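Local coordinates for protein type VI secretion system component (Escherichia coli O6, PDB 2P5Z) that is a component of the type VI secretion system, structurally similar to the bacteriophage T4 tail proteins gp27 and gp5, and probably forms part of the injection apparatus, at residues P42-I56 and S100-P112. Numbering follows the deposited sequence.
Sequences PFRYDIQFTSSDKAI and SQDEARYEVRLEP
Y106 OH is gripped twice by the turn after strand 44-51: it donates to D53 O at 2.6 Å, at the edge of its own ring, and accepts from I56 N at 3.2 Å, N-H...O 168°. With CG of Y106 beside its backbone N (chi1 -63°), I56 CD1 packs over one face of the ring, offset toward its rim. The same stretch holds two side-chain-closed turns: an ST turn (D53 N to S51 OG, which also bonds P27 O) and an Asx turn (A55 N to D53 OD1, while D53 OD2 bonds S26 OG). F49 turns a ring face to Y106 CB, 3.8 Å from the F49 centroid in a CH-pi contact; the F49 and Y106 rings are inclined by 30° and displaced so far that there is little stacking. Further along this buried face come V108, I47 and L110, the last two also touching F68 of strand 65-70.

Strands 44-51 and 104-111 pair antiparallel through four hydrogen-bonded pairs, Y45 with L110 to S51 with A104, and strands 29-38 and 85-99 flank them, in the part of the chain that belongs to the phage tail baseplate family.

On the opposite face, R109 NE lies 2.9 Å from D46 OD1 in a salt bridge, while R109 NH2 bonds the syn lone pair of OD2, which R36 also engages. R44 stacks its guanidinium on that of R109, centres 3.8 Å apart, so the carboxylate probably offsets like charges. A water bridges D46 OD1 and E107 OE2. Q48 OE1 takes R105 NE at 3.1 Å, in the guanidinium plane but well above the amide carbonyl plane, and Q48 NE2 reaches E107 OE1.

Beyond the Y45-L110 pair, P112 CD stands 3.6 Å from the F43 centroid, over its face.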
loop_
_atom_site.group_PDB
_atom_site.type_symbol
_atom_site.label_atom_id
_atom_site.label_comp_id
_atom_site.label_asym_id
_atom_site.label_seq_id
_atom_site.Cartn_x
_atom_site.Cartn_y
_atom_site.Cartn_z
ATOM N N PRO A 42 -20.651 0.422 3.629
ATOM C CA PRO A 42 -21.735 -0.260 2.919
ATOM C C PRO A 42 -21.477 -1.768 2.792
ATOM O O PRO A 42 -20.348 -2.180 2.508
ATOM C CB PRO A 42 -21.722 0.405 1.538
ATOM C CG PRO A 42 -20.334 0.942 1.379
ATOM C CD PRO A 42 -19.873 1.316 2.754
ATOM N N PHE A 43 -22.521 -2.572 2.987
ATOM C CA PHE A 43 -22.392 -4.020 2.894
ATOM C C PHE A 43 -22.035 -4.489 1.504
ATOM O O PHE A 43 -22.198 -3.742 0.543
ATOM C CB PHE A 43 -23.630 -4.768 3.429
ATOM C CG PHE A 43 -24.917 -4.431 2.742
ATOM C CD1 PHE A 43 -25.267 -5.027 1.524
ATOM C CD2 PHE A 43 -25.815 -3.545 3.338
ATOM C CE1 PHE A 43 -26.486 -4.717 0.896
ATOM C CE2 PHE A 43 -27.031 -3.232 2.722
ATOM C CZ PHE A 43 -27.367 -3.829 1.499
ATOM N N ARG A 44 -21.544 -5.726 1.395
ATOM C CA ARG A 44 -21.245 -6.297 0.081
ATOM C C ARG A 44 -21.635 -7.774 0.030
ATOM O O ARG A 44 -21.239 -8.547 0.899
ATOM C CB ARG A 44 -19.761 -6.127 -0.193
ATOM C CG ARG A 44 -19.386 -6.318 -1.616
ATOM C CD ARG A 44 -18.023 -5.764 -1.835
ATOM N NE ARG A 44 -16.955 -6.702 -1.498
ATOM C CZ ARG A 44 -15.657 -6.456 -1.689
ATOM N NH1 ARG A 44 -15.268 -5.292 -2.218
ATOM N NH2 ARG A 44 -14.746 -7.373 -1.364
ATOM N N TYR A 45 -22.412 -8.187 -0.963
ATOM C CA TYR A 45 -22.789 -9.618 -1.073
ATOM C C TYR A 45 -22.535 -10.184 -2.454
ATOM O O TYR A 45 -23.176 -9.790 -3.428
ATOM C CB TYR A 45 -24.254 -9.828 -0.718
ATOM C CG TYR A 45 -24.513 -10.048 0.741
ATOM C CD1 TYR A 45 -24.268 -9.054 1.679
ATOM C CD2 TYR A 45 -25.045 -11.243 1.187
ATOM C CE1 TYR A 45 -24.522 -9.252 3.035
ATOM C CE2 TYR A 45 -25.315 -11.450 2.528
ATOM C CZ TYR A 45 -25.040 -10.465 3.450
ATOM O OH TYR A 45 -25.298 -10.688 4.786
ATOM N N ASP A 46 -21.603 -11.117 -2.550
ATOM C CA ASP A 46 -21.380 -11.807 -3.809
ATOM C C ASP A 46 -22.214 -13.088 -3.822
ATOM O O ASP A 46 -22.017 -13.995 -3.008
ATOM C CB ASP A 46 -19.891 -12.064 -4.026
ATOM C CG ASP A 46 -19.089 -10.761 -4.159
ATOM O OD1 ASP A 46 -19.434 -9.924 -5.027
ATOM O OD2 ASP A 46 -18.114 -10.570 -3.389
ATOM N N ILE A 47 -23.185 -13.122 -4.730
ATOM C CA ILE A 47 -24.213 -14.165 -4.770
ATOM C C ILE A 47 -24.125 -14.943 -6.059
ATOM O O ILE A 47 -24.291 -14.387 -7.147
ATOM C CB ILE A 47 -25.604 -13.547 -4.679
ATOM C CG1 ILE A 47 -25.717 -12.691 -3.413
ATOM C CG2 ILE A 47 -26.665 -14.632 -4.671
ATOM C CD1 ILE A 47 -26.897 -11.756 -3.415
ATOM N N GLN A 48 -23.830 -16.231 -5.952
ATOM C CA GLN A 48 -23.838 -17.084 -7.141
ATOM C C GLN A 48 -25.194 -17.716 -7.325
ATOM O O GLN A 48 -25.892 -18.032 -6.357
ATOM C CB GLN A 48 -22.779 -18.169 -7.081
ATOM C CG GLN A 48 -21.393 -17.665 -7.336
ATOM C CD GLN A 48 -20.398 -18.784 -7.532
ATOM O OE1 GLN A 48 -20.769 -19.912 -7.852
ATOM N NE2 GLN A 48 -19.120 -18.475 -7.357
ATOM N N PHE A 49 -25.571 -17.877 -8.580
ATOM C CA PHE A 49 -26.823 -18.522 -8.897
ATOM C C PHE A 49 -26.779 -19.296 -10.206
ATOM O O PHE A 49 -25.909 -19.063 -11.060
ATOM C CB PHE A 49 -28.007 -17.535 -8.842
ATOM C CG PHE A 49 -28.015 -16.472 -9.923
ATOM C CD1 PHE A 49 -28.726 -16.666 -11.108
ATOM C CD2 PHE A 49 -27.388 -15.236 -9.708
ATOM C CE1 PHE A 49 -28.779 -15.664 -12.091
ATOM C CE2 PHE A 49 -27.430 -14.236 -10.684
ATOM C CZ PHE A 49 -28.141 -14.447 -11.878
ATOM N N THR A 50 -27.714 -20.227 -10.359
ATOM C CA THR A 50 -27.850 -20.912 -11.639
ATOM C C THR A 50 -29.148 -20.503 -12.269
ATOM O O THR A 50 -30.075 -20.065 -11.571
ATOM C CB THR A 50 -27.769 -22.443 -11.521
ATOM O OG1 THR A 50 -28.650 -22.891 -10.474
ATOM C CG2 THR A 50 -26.343 -22.859 -11.192
ATOM N N SER A 51 -29.187 -20.609 -13.594
ATOM C CA SER A 51 -30.365 -20.253 -14.371
ATOM C C SER A 51 -30.469 -21.104 -15.647
ATOM O O SER A 51 -29.455 -21.514 -16.223
ATOM C CB SER A 51 -30.324 -18.776 -14.743
ATOM O OG SER A 51 -31.456 -18.416 -15.524
ATOM N N SER A 52 -31.701 -21.339 -16.093
ATOM C CA SER A 52 -31.969 -22.029 -17.365
ATOM C C SER A 52 -31.561 -21.159 -18.548
ATOM O O SER A 52 -31.251 -21.655 -19.629
ATOM C CB SER A 52 -33.455 -22.357 -17.481
ATOM O OG SER A 52 -34.029 -22.480 -16.192
ATOM N N ASP A 53 -31.581 -19.851 -18.332
ATOM C CA ASP A 53 -31.126 -18.898 -19.334
ATOM C C ASP A 53 -29.581 -18.911 -19.410
ATOM O O ASP A 53 -28.883 -18.521 -18.474
ATOM C CB ASP A 53 -31.667 -17.533 -18.954
ATOM C CG ASP A 53 -31.429 -16.486 -20.000
ATOM O OD1 ASP A 53 -30.563 -16.665 -20.896
ATOM O OD2 ASP A 53 -32.124 -15.448 -19.901
ATOM N N LYS A 54 -29.068 -19.371 -20.540
ATOM C CA LYS A 54 -27.630 -19.464 -20.756
ATOM C C LYS A 54 -27.029 -18.204 -21.387
ATOM O O LYS A 54 -25.901 -18.245 -21.872
ATOM C CB LYS A 54 -27.299 -20.689 -21.615
ATOM C CG LYS A 54 -27.981 -21.947 -21.135
ATOM C CD LYS A 54 -27.147 -23.185 -21.414
ATOM C CE LYS A 54 -27.086 -23.511 -22.899
ATOM N NZ LYS A 54 -26.034 -24.539 -23.143
ATOM N N ALA A 55 -27.775 -17.096 -21.369
ATOM C CA ALA A 55 -27.320 -15.827 -21.948
ATOM C C ALA A 55 -27.956 -14.612 -21.281
ATOM O O ALA A 55 -28.430 -13.718 -21.968
ATOM C CB ALA A 55 -27.593 -15.796 -23.452
ATOM N N ILE A 56 -27.985 -14.580 -19.948
ATOM C CA ILE A 56 -28.392 -13.373 -19.235
ATOM C C ILE A 56 -27.395 -12.272 -19.583
ATOM O O ILE A 56 -26.177 -12.460 -19.442
ATOM C CB ILE A 56 -28.408 -13.572 -17.718
ATOM C CG1 ILE A 56 -29.271 -14.780 -17.339
ATOM C CG2 ILE A 56 -28.911 -12.316 -17.020
ATOM C CD1 ILE A 56 -29.506 -14.908 -15.841
ATOM N N SER A 100 -23.408 -25.184 -18.594
ATOM C CA SER A 100 -23.561 -26.608 -18.838
ATOM C C SER A 100 -24.417 -26.813 -20.069
ATOM O O SER A 100 -24.654 -25.879 -20.858
ATOM C CB SER A 100 -24.223 -27.281 -17.647
ATOM O OG SER A 100 -23.344 -27.324 -16.540
ATOM N N GLN A 101 -24.879 -28.051 -20.215
ATOM C CA GLN A 101 -25.812 -28.435 -21.263
ATOM C C GLN A 101 -27.152 -27.747 -21.029
ATOM O O GLN A 101 -27.790 -27.299 -21.970
ATOM C CB GLN A 101 -25.995 -29.963 -21.256
ATOM C CG GLN A 101 -26.843 -30.533 -22.400
ATOM C CD GLN A 101 -26.140 -30.476 -23.747
ATOM O OE1 GLN A 101 -24.916 -30.566 -23.821
ATOM N NE2 GLN A 101 -26.912 -30.329 -24.818
ATOM N N ASP A 102 -27.555 -27.627 -19.767
ATOM C CA ASP A 102 -28.893 -27.134 -19.459
ATOM C C ASP A 102 -28.970 -25.876 -18.598
ATOM O O ASP A 102 -30.049 -25.280 -18.445
ATOM C CB ASP A 102 -29.737 -28.267 -18.878
ATOM C CG ASP A 102 -30.016 -29.327 -19.909
ATOM O OD1 ASP A 102 -30.679 -28.975 -20.920
ATOM O OD2 ASP A 102 -29.517 -30.475 -19.746
ATOM N N GLU A 103 -27.833 -25.453 -18.062
ATOM C CA GLU A 103 -27.833 -24.258 -17.248
ATOM C C GLU A 103 -26.569 -23.406 -17.378
ATOM O O GLU A 103 -25.610 -23.777 -18.053
ATOM C CB GLU A 103 -28.120 -24.611 -15.787
ATOM C CG GLU A 103 -27.353 -25.805 -15.277
ATOM C CD GLU A 103 -27.364 -25.879 -13.763
ATOM O OE1 GLU A 103 -28.363 -25.412 -13.156
ATOM O OE2 GLU A 103 -26.373 -26.394 -13.182
ATOM N N ALA A 104 -26.601 -22.238 -16.755
ATOM C CA ALA A 104 -25.418 -21.411 -16.653
ATOM C C ALA A 104 -25.285 -20.927 -15.233
ATOM O O ALA A 104 -26.276 -20.833 -14.516
ATOM C CB ALA A 104 -25.480 -20.252 -17.613
ATOM N N ARG A 105 -24.049 -20.656 -14.825
ATOM C CA ARG A 105 -23.745 -20.191 -13.473
ATOM C C ARG A 105 -23.418 -18.702 -13.565
ATOM O O ARG A 105 -22.738 -18.272 -14.493
ATOM C CB ARG A 105 -22.559 -20.987 -12.938
ATOM C CG ARG A 105 -22.195 -20.794 -11.491
ATOM C CD ARG A 105 -21.183 -21.858 -11.135
ATOM N NE ARG A 105 -19.980 -21.333 -10.483
ATOM C CZ ARG A 105 -18.746 -21.408 -10.989
ATOM N NH1 ARG A 105 -18.527 -21.987 -12.163
ATOM N NH2 ARG A 105 -17.722 -20.900 -10.309
ATOM N N TYR A 106 -23.928 -17.917 -12.623
ATOM C CA TYR A 106 -23.753 -16.470 -12.663
ATOM C C TYR A 106 -23.375 -15.947 -11.304
ATOM O O TYR A 106 -23.645 -16.600 -10.297
ATOM C CB TYR A 106 -25.033 -15.745 -13.105
ATOM C CG TYR A 106 -25.479 -16.086 -14.502
ATOM C CD1 TYR A 106 -26.450 -17.065 -14.725
ATOM C CD2 TYR A 106 -24.928 -15.438 -15.604
ATOM C CE1 TYR A 106 -26.860 -17.389 -16.007
ATOM C CE2 TYR A 106 -25.328 -15.754 -16.892
ATOM C CZ TYR A 106 -26.295 -16.736 -17.090
ATOM O OH TYR A 106 -26.703 -17.054 -18.377
ATOM N N GLU A 107 -22.770 -14.759 -11.273
ATOM C CA GLU A 107 -22.561 -14.071 -10.004
ATOM C C GLU A 107 -23.006 -12.611 -10.049
ATOM O O GLU A 107 -22.839 -11.935 -11.063
ATOM C CB GLU A 107 -21.106 -14.186 -9.554
ATOM C CG GLU A 107 -20.922 -13.950 -8.066
ATOM C CD GLU A 107 -19.481 -14.112 -7.621
ATOM O OE1 GLU A 107 -19.033 -15.266 -7.469
ATOM O OE2 GLU A 107 -18.795 -13.087 -7.407
ATOM N N VAL A 108 -23.611 -12.142 -8.963
ATOM C CA VAL A 108 -23.891 -10.727 -8.831
ATOM C C VAL A 108 -23.360 -10.163 -7.522
ATOM O O VAL A 108 -23.282 -10.867 -6.505
ATOM C CB VAL A 108 -25.398 -10.377 -8.963
ATOM C CG1 VAL A 108 -25.872 -10.524 -10.412
ATOM C CG2 VAL A 108 -26.249 -11.201 -7.990
ATOM N N ARG A 109 -22.990 -8.883 -7.556
ATOM C CA ARG A 109 -22.610 -8.183 -6.349
ATOM C C ARG A 109 -23.770 -7.303 -5.922
ATOM O O ARG A 109 -24.288 -6.540 -6.711
ATOM C CB ARG A 109 -21.355 -7.348 -6.585
ATOM C CG ARG A 109 -20.906 -6.550 -5.364
ATOM C CD ARG A 109 -19.459 -6.148 -5.497
ATOM N NE ARG A 109 -18.578 -7.117 -4.854
ATOM C CZ ARG A 109 -17.270 -7.187 -5.062
ATOM N NH1 ARG A 109 -16.699 -6.359 -5.912
ATOM N NH2 ARG A 109 -16.543 -8.095 -4.441
ATOM N N LEU A 110 -24.191 -7.425 -4.677
ATOM C CA LEU A 110 -25.302 -6.650 -4.178
ATOM C C LEU A 110 -24.786 -5.704 -3.104
ATOM O O LEU A 110 -24.230 -6.129 -2.081
ATOM C CB LEU A 110 -26.395 -7.557 -3.606
ATOM C CG LEU A 110 -27.512 -6.766 -2.905
ATOM C CD1 LEU A 110 -28.320 -5.999 -3.954
ATOM C CD2 LEU A 110 -28.433 -7.647 -2.068
ATOM N N GLU A 111 -24.944 -4.409 -3.358
ATOM C CA GLU A 111 -24.502 -3.378 -2.430
ATOM C C GLU A 111 -25.675 -2.426 -2.232
ATOM O O GLU A 111 -26.575 -2.366 -3.079
ATOM C CB GLU A 111 -23.289 -2.649 -3.000
ATOM C CG GLU A 111 -22.135 -3.558 -3.347
ATOM C CD GLU A 111 -20.830 -2.832 -3.549
ATOM O OE1 GLU A 111 -20.396 -2.716 -4.719
ATOM O OE2 GLU A 111 -20.234 -2.391 -2.536
ATOM N N PRO A 112 -25.676 -1.668 -1.127
ATOM C CA PRO A 112 -26.735 -0.678 -1.005
ATOM C C PRO A 112 -26.441 0.532 -1.920
ATOM O O PRO A 112 -25.354 0.631 -2.522
ATOM C CB PRO A 112 -26.626 -0.263 0.456
ATOM C CG PRO A 112 -25.207 -0.379 0.745
ATOM C CD PRO A 112 -24.742 -1.596 0.014
HETATM O O HOH W 1 -19.909 -2.456 -0.031
HETATM O O HOH W 2 -19.362 -10.502 -7.458
HETATM O O HOH W 3 -16.447 -20.011 -7.742
#